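Local coordinates for protein biofilm growth-associated repressor (PDB 3PQK) that represses transcription of its own operon by binding a palindromic AT-rich sequence that spans the -10 region of the blh promoter, at residues V29-E34 / Q44-G49; E34-V39 / E67-I72. All blocks are in the same frame, centred on the assembly; numbering follows the deposited sequence.

Contact 1. Residues V29-E34 / Q44-G49; sequences VCTLVE and QQIGIG
T31, near the C-terminal end of helix 23-33, meets Q45 and I46 at the end of helix 39-46, where the predicted helix-turn-helix of this ArsR-type winged-helix repressor is packed against the helix that precedes it in the chain. The contact illustrates how one small branched residue can serve two environments at once.

The tight part lies on the buried side. I46 reaches out with CG1 and CD1, and its CD1 comes to 3.4 Å from T31 OG1 and 3.9 Å from T31 CB, the two side chains crossing at a slant. The hydroxyl nevertheless keeps a polar partner: with OG1 beside the backbone N (chi1 -53°), it hydrogen-bonds to the carbonyl of M27 one turn earlier in its own helix, so a buried polar atom is satisfied while the isoleucine packs over it. I46 also touches M27 and L28, which extends this apolar side along helix 23-33.

The other branch of T31, its CG2, stands anti to the backbone N and faces the more open side. There the amide of Q45 approaches from the opposite direction; T31 CG2 is 3.5 Å from Q45 NE2. The ring of F37 also touches T31 and Q45.

Farther out, at the exposed rim, E34 and Q45 only come near each other. Their carboxylate and amide planes are 19° apart, but no hydrogen bond joins them; E34 OE2 instead bonds to the hydroxyl of Y92 in helix 84-96. The looseness of the rim is plain in its last pair, E34 OE1 and Q45 NE2, which stay 3.8 Å apart.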
loop_
_atom_site.group_PDB
_atom_site.type_symbol
_atom_site.label_atom_id
_atom_site.label_comp_id
_atom_site.label_asym_id
_atom_site.label_seq_id
_atom_site.Cartn_x
_atom_site.Cartn_y
_atom_site.Cartn_z
ATOM N N VAL B 29 -10.859 1.591 -6.613
ATOM C CA VAL B 29 -11.048 1.405 -5.168
ATOM C C VAL B 29 -11.309 2.706 -4.418
ATOM O O VAL B 29 -12.210 2.766 -3.586
ATOM C CB VAL B 29 -10.014 0.452 -4.500
ATOM C CG1 VAL B 29 -10.058 -0.941 -5.137
ATOM C CG2 VAL B 29 -8.597 1.021 -4.574
ATOM N N CYS B 30 -10.599 3.781 -4.783
ATOM C CA CYS B 30 -10.866 5.079 -4.146
ATOM C C CYS B 30 -12.276 5.590 -4.464
ATOM O O CYS B 30 -12.941 6.098 -3.566
ATOM C CB CYS B 30 -9.795 6.107 -4.499
ATOM S SG CYS B 30 -8.383 6.077 -3.378
ATOM N N THR B 31 -12.761 5.380 -5.716
ATOM C CA THR B 31 -14.133 5.779 -6.100
ATOM C C THR B 31 -15.160 5.006 -5.257
ATOM O O THR B 31 -16.127 5.597 -4.757
ATOM C CB THR B 31 -14.365 5.576 -7.617
ATOM O OG1 THR B 31 -13.331 6.230 -8.358
ATOM C CG2 THR B 31 -15.734 6.089 -8.082
ATOM N N LEU B 32 -14.901 3.698 -5.037
ATOM C CA LEU B 32 -15.788 2.814 -4.278
ATOM C C LEU B 32 -15.847 3.038 -2.783
ATOM O O LEU B 32 -16.744 2.536 -2.122
ATOM C CB LEU B 32 -15.558 1.343 -4.627
ATOM C CG LEU B 32 -15.855 0.929 -6.074
ATOM C CD1 LEU B 32 -15.321 -0.465 -6.327
ATOM C CD2 LEU B 32 -17.385 0.941 -6.373
ATOM N N VAL B 33 -14.919 3.802 -2.238
ATOM C CA VAL B 33 -14.920 4.195 -0.813
ATOM C C VAL B 33 -16.190 5.047 -0.578
ATOM O O VAL B 33 -16.848 4.923 0.448
ATOM C CB VAL B 33 -13.614 4.985 -0.490
ATOM C CG1 VAL B 33 -13.710 5.738 0.838
ATOM C CG2 VAL B 33 -12.405 4.054 -0.497
ATOM N N GLU B 34 -16.542 5.858 -1.569
ATOM C CA GLU B 34 -17.688 6.761 -1.570
ATOM C C GLU B 34 -19.053 6.073 -1.718
ATOM O O GLU B 34 -20.068 6.638 -1.288
ATOM C CB GLU B 34 -17.478 7.861 -2.601
ATOM C CG GLU B 34 -16.325 8.777 -2.195
ATOM C CD GLU B 34 -15.755 9.676 -3.268
ATOM O OE1 GLU B 34 -16.297 9.695 -4.396
ATOM O OE2 GLU B 34 -14.774 10.391 -2.967
ATOM N N GLN B 44 -17.747 6.672 -16.363
ATOM C CA GLN B 44 -17.911 8.125 -16.453
ATOM C C GLN B 44 -17.068 8.879 -15.451
ATOM O O GLN B 44 -16.408 9.844 -15.833
ATOM C CB GLN B 44 -19.391 8.531 -16.331
ATOM C CG GLN B 44 -20.273 8.024 -17.479
ATOM C CD GLN B 44 -19.844 8.548 -18.829
ATOM O OE1 GLN B 44 -19.830 9.761 -19.078
ATOM N NE2 GLN B 44 -19.461 7.639 -19.717
ATOM N N GLN B 45 -17.083 8.454 -14.176
ATOM C CA GLN B 45 -16.327 9.106 -13.102
ATOM C C GLN B 45 -14.780 9.001 -13.222
ATOM O O GLN B 45 -14.072 9.895 -12.763
ATOM C CB GLN B 45 -16.787 8.566 -11.742
ATOM C CG GLN B 45 -16.565 9.547 -10.590
ATOM C CD GLN B 45 -17.238 9.127 -9.300
ATOM O OE1 GLN B 45 -18.308 8.502 -9.285
ATOM N NE2 GLN B 45 -16.633 9.487 -8.174
ATOM N N ILE B 46 -14.272 7.908 -13.791
ATOM C CA ILE B 46 -12.831 7.626 -13.862
ATOM C C ILE B 46 -12.246 7.883 -15.254
ATOM O O ILE B 46 -11.050 8.134 -15.372
ATOM C CB ILE B 46 -12.564 6.187 -13.307
ATOM C CG1 ILE B 46 -12.840 6.119 -11.802
ATOM C CG2 ILE B 46 -11.177 5.627 -13.638
ATOM C CD1 ILE B 46 -13.619 4.925 -11.432
ATOM N N GLY B 47 -13.086 7.861 -16.278
ATOM C CA GLY B 47 -12.655 8.101 -17.649
ATOM C C GLY B 47 -11.896 6.942 -18.255
ATOM O O GLY B 47 -10.996 7.151 -19.067
ATOM N N ILE B 48 -12.247 5.714 -17.851
ATOM C CA ILE B 48 -11.669 4.484 -18.376
ATOM C C ILE B 48 -12.831 3.661 -18.961
ATOM O O ILE B 48 -13.819 3.411 -18.264
ATOM C CB ILE B 48 -10.870 3.712 -17.269
ATOM C CG1 ILE B 48 -9.651 4.534 -16.716
ATOM C CG2 ILE B 48 -10.458 2.292 -17.724
ATOM C CD1 ILE B 48 -8.379 4.687 -17.632
ATOM N N GLY B 49 -12.711 3.269 -20.223
ATOM C CA GLY B 49 -13.740 2.492 -20.904
ATOM C C GLY B 49 -13.464 1.007 -20.900
ATOM O O GLY B 49 -12.801 0.504 -19.996
#

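Contact 2. Residues E34-V39 / E67-I72; sequences EGEFSV and ETRRNI
E36 and R69 join across the surface of the winged-helix domain: the first lies in the loop between helices 23-33 and 39-46, the second at the end of strand 66-69 in the two-stranded antiparallel wing. A single pair of residues makes the contact between these two segments.

R69 can be followed outward from the backbone. Its CB is a bystander, 4.0 Å from E36 OE1. CG continues the chain anti to the backbone N (chi1 -161°), and CD then arrives at the carboxylate, touching both oxygens of E36: R69 CD is 3.4 Å from E36 OE1 and equally far from E36 OE2. Here the chain bends, chi3 being 103°, and the next atom makes the polar contact: R69 NE is 3.1 Å from E36 OE1. This is a salt bridge, but the hydrogen bond within it is weak, with an N-H...O angle of only 122°. Beyond it R69 CZ is already 4.1 Å from the same oxygen.

The two side chains cross at about a right angle, and E36 OE1 approaches the guanidinium obliquely. The side chain of E36 also touches F76 on strand 76-79, while E36 OE2 has a long, weak ion pair with R78 of that strand. Backbone hydrogen bonding of F37 with Y77 separately joins the loop to strand 76-79.

R69 is exposed and poorly ordered, so its side-chain placement should be read with caution. With one bent bond, the attraction is probably mainly electrostatic, and with R69 at one oxygen and, at longer range, R78 at the other, E36 would be expected to stay ionised.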
loop_
_atom_site.group_PDB
_atom_site.type_symbol
_atom_site.label_atom_id
_atom_site.label_comp_id
_atom_site.label_asym_id
_atom_site.label_seq_id
_atom_site.Cartn_x
_atom_site.Cartn_y
_atom_site.Cartn_z
ATOM N N GLU B 34 -16.542 5.858 -1.569
ATOM C CA GLU B 34 -17.688 6.761 -1.570
ATOM C C GLU B 34 -19.053 6.073 -1.718
ATOM O O GLU B 34 -20.068 6.638 -1.288
ATOM C CB GLU B 34 -17.478 7.861 -2.601
ATOM C CG GLU B 34 -16.325 8.777 -2.195
ATOM C CD GLU B 34 -15.755 9.676 -3.268
ATOM O OE1 GLU B 34 -16.297 9.695 -4.396
ATOM O OE2 GLU B 34 -14.774 10.391 -2.967
ATOM N N GLY B 35 -19.062 4.836 -2.218
ATOM C CA GLY B 35 -20.293 4.072 -2.352
ATOM C C GLY B 35 -20.275 3.065 -3.477
ATOM O O GLY B 35 -19.248 2.886 -4.138
ATOM N N GLU B 36 -21.420 2.404 -3.690
ATOM C CA GLU B 36 -21.625 1.380 -4.725
ATOM C C GLU B 36 -21.883 2.037 -6.057
ATOM O O GLU B 36 -22.696 2.960 -6.121
ATOM C CB GLU B 36 -22.839 0.494 -4.380
ATOM C CG GLU B 36 -22.773 -0.164 -3.010
ATOM C CD GLU B 36 -23.846 -1.187 -2.682
ATOM O OE1 GLU B 36 -24.690 -1.484 -3.559
ATOM O OE2 GLU B 36 -23.831 -1.707 -1.542
ATOM N N PHE B 37 -21.202 1.591 -7.121
ATOM C CA PHE B 37 -21.406 2.174 -8.446
ATOM C C PHE B 37 -21.562 1.114 -9.510
ATOM O O PHE B 37 -20.957 0.043 -9.417
ATOM C CB PHE B 37 -20.256 3.119 -8.828
ATOM C CG PHE B 37 -20.121 4.319 -7.924
ATOM C CD1 PHE B 37 -20.950 5.425 -8.081
ATOM C CD2 PHE B 37 -19.208 4.324 -6.880
ATOM C CE1 PHE B 37 -20.837 6.530 -7.231
ATOM C CE2 PHE B 37 -19.085 5.440 -6.036
ATOM C CZ PHE B 37 -19.901 6.536 -6.220
ATOM N N SER B 38 -22.317 1.447 -10.567
ATOM C CA SER B 38 -22.503 0.515 -11.655
ATOM C C SER B 38 -21.295 0.669 -12.555
ATOM O O SER B 38 -20.519 1.596 -12.355
ATOM C CB SER B 38 -23.811 0.808 -12.395
ATOM O OG SER B 38 -23.638 1.911 -13.266
ATOM N N VAL B 39 -21.137 -0.207 -13.548
ATOM C CA VAL B 39 -20.022 -0.159 -14.492
ATOM C C VAL B 39 -20.050 1.129 -15.314
ATOM O O VAL B 39 -18.998 1.725 -15.542
ATOM C CB VAL B 39 -19.900 -1.480 -15.324
ATOM C CG1 VAL B 39 -21.085 -1.694 -16.279
ATOM C CG2 VAL B 39 -18.576 -1.575 -16.068
ATOM N N GLU B 67 -16.664 -6.637 -4.756
ATOM C CA GLU B 67 -17.714 -7.618 -4.998
ATOM C C GLU B 67 -18.906 -6.927 -5.693
ATOM O O GLU B 67 -18.955 -5.693 -5.762
ATOM C CB GLU B 67 -18.141 -8.288 -3.689
ATOM C CG GLU B 67 -18.672 -7.344 -2.620
ATOM C CD GLU B 67 -19.165 -8.060 -1.379
ATOM O OE1 GLU B 67 -19.237 -9.309 -1.404
ATOM O OE2 GLU B 67 -19.475 -7.377 -0.377
ATOM N N THR B 68 -19.866 -7.713 -6.163
ATOM C CA THR B 68 -21.051 -7.177 -6.816
ATOM C C THR B 68 -22.283 -7.305 -5.930
ATOM O O THR B 68 -22.345 -8.147 -5.016
ATOM C CB THR B 68 -21.264 -7.783 -8.222
ATOM O OG1 THR B 68 -21.542 -9.183 -8.100
ATOM C CG2 THR B 68 -20.092 -7.521 -9.172
ATOM N N ARG B 69 -23.274 -6.464 -6.216
ATOM C CA ARG B 69 -24.558 -6.467 -5.533
ATOM C C ARG B 69 -25.634 -6.196 -6.588
ATOM O O ARG B 69 -25.432 -5.375 -7.480
ATOM C CB ARG B 69 -24.565 -5.430 -4.395
ATOM C CG ARG B 69 -25.649 -5.645 -3.353
ATOM C CD ARG B 69 -25.630 -4.508 -2.356
ATOM N NE ARG B 69 -26.725 -3.568 -2.626
ATOM C CZ ARG B 69 -27.856 -3.523 -1.935
ATOM N NH1 ARG B 69 -28.030 -4.312 -0.882
ATOM N NH2 ARG B 69 -28.815 -2.668 -2.272
ATOM N N ARG B 70 -26.723 -6.970 -6.553
ATOM C CA ARG B 70 -27.864 -6.817 -7.459
ATOM C C ARG B 70 -29.151 -7.159 -6.687
ATOM O O ARG B 70 -29.582 -8.313 -6.664
ATOM C CB ARG B 70 -27.705 -7.619 -8.762
ATOM N N ASN B 71 -29.709 -6.144 -5.996
ATOM C CA ASN B 71 -30.910 -6.224 -5.161
ATOM C C ASN B 71 -32.167 -6.407 -6.003
ATOM O O ASN B 71 -33.066 -7.145 -5.591
ATOM C CB ASN B 71 -31.036 -4.962 -4.286
ATOM C CG ASN B 71 -32.041 -5.064 -3.168
ATOM O OD1 ASN B 71 -33.224 -4.735 -3.328
ATOM N ND2 ASN B 71 -31.581 -5.484 -1.995
ATOM N N ILE B 72 -32.241 -5.713 -7.160
ATOM C CA ILE B 72 -33.395 -5.775 -8.056
ATOM C C ILE B 72 -32.983 -6.175 -9.463
ATOM O O ILE B 72 -33.485 -7.173 -9.979
ATOM C CB ILE B 72 -34.231 -4.438 -8.042
ATOM C CG1 ILE B 72 -34.758 -4.084 -6.616
ATOM C CG2 ILE B 72 -35.338 -4.452 -9.096
ATOM C CD1 ILE B 72 -35.582 -2.778 -6.470
#

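In the fold
From the N terminus, helix 23-33 carries the segment 29-34 near its C-terminal end, and contact 1 closes the short loop that brings helix 39-46 back against that helix. Contact 2 starts where the first segment of contact 1 ends, at the shared residue E34, and closes a longer excursion through helices 39-46 and 52-62 to strand 66-69. The second segment of contact 1 falls inside that excursion, so the two contacts cross rather than nest. F37, in segment 34-39, packs on T31, L32 and Q45 and thereby joins the two contacts. Together they tie the predicted helix-turn-helix to the preceding helix, and the intervening loop to the wing.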